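Local coordinates for catechol O-methyltransferase (Niastella koreensis, PDB 7CVW), which transfers a methyl group from S-adenosyl-L-methionine to a hydroxyl of catechol-like compounds, with magnesium as cofactor and without preference for the meta or para position, at residues Q112-T115 with D120-P123; I136-D141 with T146-W151. All coordinates share one frame; numbering follows the deposited sequence.

How the interactions relate
The centres of the two contacts lie about 12 Å apart in one Rossmann-like methyltransferase domain, and they come in series: strand 111-115 with helix 118-128 makes interaction 1, then strand 133-138 with helix 145-154 makes interaction 2. Both strands belong to the same mixed sheet, 111-115 as an outermost strand and 133-138 in its interior, with 84-89 and 60-64 between them. The two helices touch directly, Leu122 packing on Tyr148 and Trp151, and Pro123 on Trp151. Interaction 1 is therefore the partly buried outer flank of the layer, whereas interaction 2 is buried and reaches S-adenosyl-L-homocysteine and the magnesium ion.

Interaction 1: Q112-T115 with D120-P123; sequences QIRT and DILP
Ile121 reaches from helix 118-128 to strand 111-115 and lays its two branches on different parts of Arg114. Its CD1 methyl packs against the backbone, 3.9 Å from Arg114 O, and 4.0 Å from Arg114 CB. The other methyl, Ile121 CG2, meets the outer half of the arginine, 4.0 Å from Arg114 CD, and approaches the guanidinium obliquely. A beta-branched residue suits this place because one side chain supplies both methyls: with CG1 anti to the carbonyl carbon (chi1 -65°), CD1 is sent toward the strand while CG2 meets the aliphatic run of the arginine.

Arg114 suits it as well, offering methylenes to the isoleucine and carrying its charge beyond them. The chain bends at chi2 (-138°), and the guanidinium ends in a salt bridge from NH2 to Glu128, with a weak hydrogen bond from NH1 to Gln124. Within the strand, Arg114 NE makes a weak hydrogen bond of 3.4 Å to Gln112 OE1, which lies in the guanidinium plane. Thr115 is brushed through its backbone, Thr115 C being 4.2 Å from Ile121 CD1.

The contact joins an edge strand to the helix that follows it in a Rossmann-like fold. Strand 84-89 lies alongside, Leu88 touching both Arg114 and Ile121; Ile113 packs on helix 92-104, and Leu122 on strand 60-64 and helix 145-154.

Interaction 2: I136-D141 with T146-W151; sequences IFIDAD and TEYFQW. With MG (magnesium ion), chain C; SAH (S-adenosyl-L-homocysteine), chain E.
Tyr148 of helix 145-154 reaches Asp141 in the loop after strand 133-138, part of the Rossmann-like methyltransferase fold in which such strand-end loops carry the S-adenosyl-L-methionine site. With CG anti to its carbonyl carbon (chi1 -67°), the tyrosine passes the strand end, its ring serving Ile138 and Ala140 and its hydroxyl reaching on to Asp141. Ile138 CG2 lies 4.1 Å from Tyr148 CD2, and Ala140 CB, small enough to pack against the adenine too, obliquely meets the same ring. Branched Ile138 has a methyl for each aromatic, sending CD1 to the backbone and ring of Phe149, which also packs on Ile162 and helix 181-195.

Asp141 has CG between its backbone N and carbonyl carbon (chi1 50°), which turns the carboxylate toward the phenol while CB lies close to adenine N7. Asp139 starts away from the helix; OD1 binds magnesium at 2.4 Å with OD2 farther off at 2.7 Å, Asp165, Asn166 and two waters completing the site. OD2 also accepts a 2.8 Å hydrogen bond from the amino N of S-adenosyl-L-homocysteine, serving metal and ligand together. At the tyrosine ring's edge, in its plane, Asp141 OD1 receives a very short hydrogen bond, 2.5 Å from Tyr148 OH, the carboxylate turned 50° from the ring.

Interaction 1: Q112-T115 with D120-P123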
# COMPACT_ATOMS: atom_id res chain seq x y z
N GLN A 112 24.85 -1.15 -1.75
CA GLN A 112 25.81 -2.23 -1.98
C GLN A 112 25.14 -3.29 -2.86
O GLN A 112 24.12 -3.86 -2.43
CB GLN A 112 26.28 -2.85 -0.67
CG GLN A 112 27.31 -3.94 -0.94
CD GLN A 112 27.78 -4.61 0.32
OE1 GLN A 112 27.00 -5.12 1.12
NE2 GLN A 112 29.10 -4.64 0.48
N ILE A 113 25.69 -3.53 -4.04
CA ILE A 113 25.21 -4.60 -4.94
C ILE A 113 26.07 -5.82 -4.66
O ILE A 113 27.28 -5.71 -4.78
CB ILE A 113 25.28 -4.21 -6.42
CG1 ILE A 113 24.49 -2.93 -6.68
CG2 ILE A 113 24.81 -5.37 -7.28
CD1 ILE A 113 24.76 -2.30 -8.02
N ARG A 114 25.44 -6.94 -4.32
CA ARG A 114 26.17 -8.21 -4.10
C ARG A 114 25.83 -9.14 -5.25
O ARG A 114 24.62 -9.41 -5.47
CB ARG A 114 25.78 -8.81 -2.76
CG ARG A 114 26.28 -8.02 -1.57
CD ARG A 114 26.75 -9.08 -0.63
NE ARG A 114 26.81 -8.49 0.65
CZ ARG A 114 27.04 -9.16 1.75
NH1 ARG A 114 27.25 -10.47 1.77
NH2 ARG A 114 27.07 -8.45 2.85
N THR A 115 26.84 -9.59 -6.00
CA THR A 115 26.65 -10.35 -7.26
C THR A 115 26.72 -11.85 -6.95
O THR A 115 27.81 -12.41 -6.85
CB THR A 115 27.67 -9.95 -8.32
OG1 THR A 115 27.63 -8.52 -8.46
CG2 THR A 115 27.40 -10.65 -9.63
N ASP A 120 22.45 -18.20 -1.78
CA ASP A 120 23.85 -18.31 -1.30
C ASP A 120 24.17 -17.09 -0.42
O ASP A 120 24.90 -17.23 0.58
CB ASP A 120 24.84 -18.40 -2.46
CG ASP A 120 24.78 -19.67 -3.29
OD1 ASP A 120 24.35 -20.70 -2.74
OD2 ASP A 120 25.16 -19.63 -4.49
N ILE A 121 23.68 -15.91 -0.79
CA ILE A 121 24.06 -14.65 -0.08
C ILE A 121 23.24 -14.46 1.20
O ILE A 121 23.77 -13.89 2.17
CB ILE A 121 24.03 -13.45 -1.04
CG1 ILE A 121 25.08 -13.61 -2.14
CG2 ILE A 121 24.21 -12.14 -0.27
CD1 ILE A 121 24.87 -12.65 -3.30
N LEU A 122 21.98 -14.85 1.23
CA LEU A 122 21.13 -14.66 2.42
C LEU A 122 21.81 -15.27 3.65
O LEU A 122 21.89 -14.60 4.68
CB LEU A 122 19.73 -15.21 2.14
CG LEU A 122 18.88 -14.28 1.27
CD1 LEU A 122 17.69 -15.00 0.66
CD2 LEU A 122 18.42 -13.05 2.04
N PRO A 123 22.34 -16.52 3.61
CA PRO A 123 23.01 -17.06 4.79
C PRO A 123 24.31 -16.31 5.14
O PRO A 123 24.66 -16.22 6.29
CB PRO A 123 23.27 -18.54 4.48
CG PRO A 123 23.07 -18.69 3.00
CD PRO A 123 22.13 -17.57 2.60

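Interaction 2: I136-D141 with T146-W151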
# COMPACT_ATOMS: atom_id res chain seq x y z
N ILE A 136 12.26 -5.12 3.39
CA ILE A 136 12.86 -6.16 2.51
C ILE A 136 11.98 -6.27 1.29
O ILE A 136 10.75 -6.45 1.48
CB ILE A 136 13.03 -7.50 3.25
CG1 ILE A 136 13.84 -7.31 4.54
CG2 ILE A 136 13.65 -8.54 2.34
CD1 ILE A 136 14.02 -8.54 5.37
N PHE A 137 12.56 -6.15 0.11
CA PHE A 137 11.84 -6.28 -1.18
C PHE A 137 12.32 -7.55 -1.86
O PHE A 137 13.48 -7.62 -2.27
CB PHE A 137 12.02 -5.03 -2.04
CG PHE A 137 11.25 -5.03 -3.33
CD1 PHE A 137 9.90 -5.35 -3.35
CD2 PHE A 137 11.85 -4.67 -4.54
CE1 PHE A 137 9.19 -5.34 -4.54
CE2 PHE A 137 11.13 -4.66 -5.72
CZ PHE A 137 9.80 -4.97 -5.72
N ILE A 138 11.45 -8.54 -1.94
CA ILE A 138 11.71 -9.84 -2.62
C ILE A 138 11.23 -9.74 -4.06
O ILE A 138 10.01 -9.63 -4.30
CB ILE A 138 11.01 -10.98 -1.89
CG1 ILE A 138 11.44 -11.04 -0.43
CG2 ILE A 138 11.26 -12.29 -2.63
CD1 ILE A 138 10.75 -12.12 0.36
N ASP A 139 12.17 -9.74 -5.00
CA ASP A 139 11.82 -9.53 -6.42
C ASP A 139 12.85 -10.20 -7.33
O ASP A 139 13.13 -9.67 -8.38
CB ASP A 139 11.66 -8.05 -6.74
CG ASP A 139 10.91 -7.84 -8.03
OD1 ASP A 139 10.10 -8.77 -8.39
OD2 ASP A 139 11.15 -6.76 -8.69
N ALA A 140 13.30 -11.39 -6.96
CA ALA A 140 14.33 -12.05 -7.79
C ALA A 140 13.68 -13.18 -8.59
O ALA A 140 12.68 -12.94 -9.17
CB ALA A 140 15.44 -12.58 -6.91
N ASP A 141 14.34 -14.33 -8.67
CA ASP A 141 13.68 -15.50 -9.31
C ASP A 141 12.47 -15.90 -8.47
O ASP A 141 12.46 -15.61 -7.25
CB ASP A 141 14.69 -16.62 -9.54
CG ASP A 141 15.53 -17.01 -8.33
OD1 ASP A 141 15.69 -16.18 -7.42
OD2 ASP A 141 16.01 -18.16 -8.30
N THR A 146 9.30 -18.64 -1.50
CA THR A 146 8.94 -19.24 -0.19
C THR A 146 10.17 -19.28 0.71
O THR A 146 10.07 -18.87 1.86
CB THR A 146 8.30 -20.62 -0.40
OG1 THR A 146 7.10 -20.47 -1.15
CG2 THR A 146 8.00 -21.30 0.91
N GLU A 147 11.31 -19.75 0.20
CA GLU A 147 12.54 -19.86 1.01
C GLU A 147 13.15 -18.48 1.26
O GLU A 147 13.67 -18.24 2.34
CB GLU A 147 13.51 -20.80 0.32
CG GLU A 147 13.04 -22.24 0.39
CD GLU A 147 11.76 -22.55 -0.37
OE1 GLU A 147 11.72 -22.26 -1.59
OE2 GLU A 147 10.81 -23.08 0.29
N TYR A 148 13.08 -17.58 0.29
CA TYR A 148 13.57 -16.20 0.48
C TYR A 148 12.85 -15.56 1.68
O TYR A 148 13.47 -14.83 2.48
CB TYR A 148 13.40 -15.39 -0.80
CG TYR A 148 14.24 -15.81 -1.97
CD1 TYR A 148 15.43 -16.50 -1.79
CD2 TYR A 148 13.88 -15.43 -3.26
CE1 TYR A 148 16.23 -16.82 -2.88
CE2 TYR A 148 14.67 -15.75 -4.35
CZ TYR A 148 15.85 -16.44 -4.14
OH TYR A 148 16.64 -16.78 -5.19
N PHE A 149 11.55 -15.81 1.80
CA PHE A 149 10.75 -15.23 2.89
C PHE A 149 11.25 -15.77 4.24
O PHE A 149 11.33 -15.00 5.21
CB PHE A 149 9.27 -15.50 2.70
CG PHE A 149 8.37 -14.66 3.56
CD1 PHE A 149 7.98 -13.39 3.15
CD2 PHE A 149 7.92 -15.12 4.79
CE1 PHE A 149 7.12 -12.61 3.91
CE2 PHE A 149 7.07 -14.33 5.56
CZ PHE A 149 6.67 -13.08 5.12
N GLN A 150 11.60 -17.05 4.32
CA GLN A 150 12.11 -17.62 5.60
C GLN A 150 13.43 -16.95 5.97
O GLN A 150 13.62 -16.62 7.12
CB GLN A 150 12.30 -19.13 5.51
CG GLN A 150 11.06 -19.87 5.04
CD GLN A 150 9.78 -19.50 5.76
OE1 GLN A 150 9.75 -19.38 6.98
NE2 GLN A 150 8.73 -19.30 4.98
N TRP A 151 14.32 -16.73 5.02
CA TRP A 151 15.58 -16.00 5.26
C TRP A 151 15.29 -14.55 5.64
O TRP A 151 15.92 -14.02 6.56
CB TRP A 151 16.48 -16.10 4.03
CG TRP A 151 17.17 -17.42 3.88
CD1 TRP A 151 16.92 -18.38 2.96
CD2 TRP A 151 18.19 -17.95 4.74
NE1 TRP A 151 17.74 -19.46 3.15
CE2 TRP A 151 18.52 -19.23 4.24
CE3 TRP A 151 18.87 -17.47 5.87
CZ2 TRP A 151 19.49 -20.04 4.82
CZ3 TRP A 151 19.84 -18.27 6.44
CH2 TRP A 151 20.13 -19.54 5.93
MG MG C . 9.18 -7.63 -10.27
N SAH E . 13.49 -5.20 -8.66
CA SAH E . 13.88 -4.90 -10.05
CB SAH E . 13.50 -6.07 -10.98
CG SAH E . 14.14 -7.37 -10.63
SD SAH E . 13.90 -8.45 -12.09
C SAH E . 13.14 -3.62 -10.45
O SAH E . 13.75 -2.76 -10.97
OXT SAH E . 11.98 -3.60 -10.21
C5' SAH E . 14.53 -10.03 -11.43
C4' SAH E . 16.01 -9.99 -11.23
O4' SAH E . 16.34 -11.12 -10.41
C3' SAH E . 16.89 -10.12 -12.49
O3' SAH E . 17.86 -9.09 -12.59
C2' SAH E . 17.56 -11.49 -12.34
O2' SAH E . 18.83 -11.57 -12.92
C1' SAH E . 17.59 -11.60 -10.83
N9 SAH E . 17.76 -12.95 -10.32
C8 SAH E . 17.39 -14.12 -10.91
N7 SAH E . 17.73 -15.17 -10.21
C5 SAH E . 18.36 -14.66 -9.09
C6 SAH E . 18.94 -15.26 -7.96
N6 SAH E . 19.00 -16.57 -7.78
N1 SAH E . 19.48 -14.46 -7.04
C2 SAH E . 19.43 -13.14 -7.24
N3 SAH E . 18.93 -12.47 -8.26
C4 SAH E . 18.38 -13.29 -9.15
O HOH W 1 9.90 -5.54 -11.17
O HOH W 2 10.75 -9.22 -11.38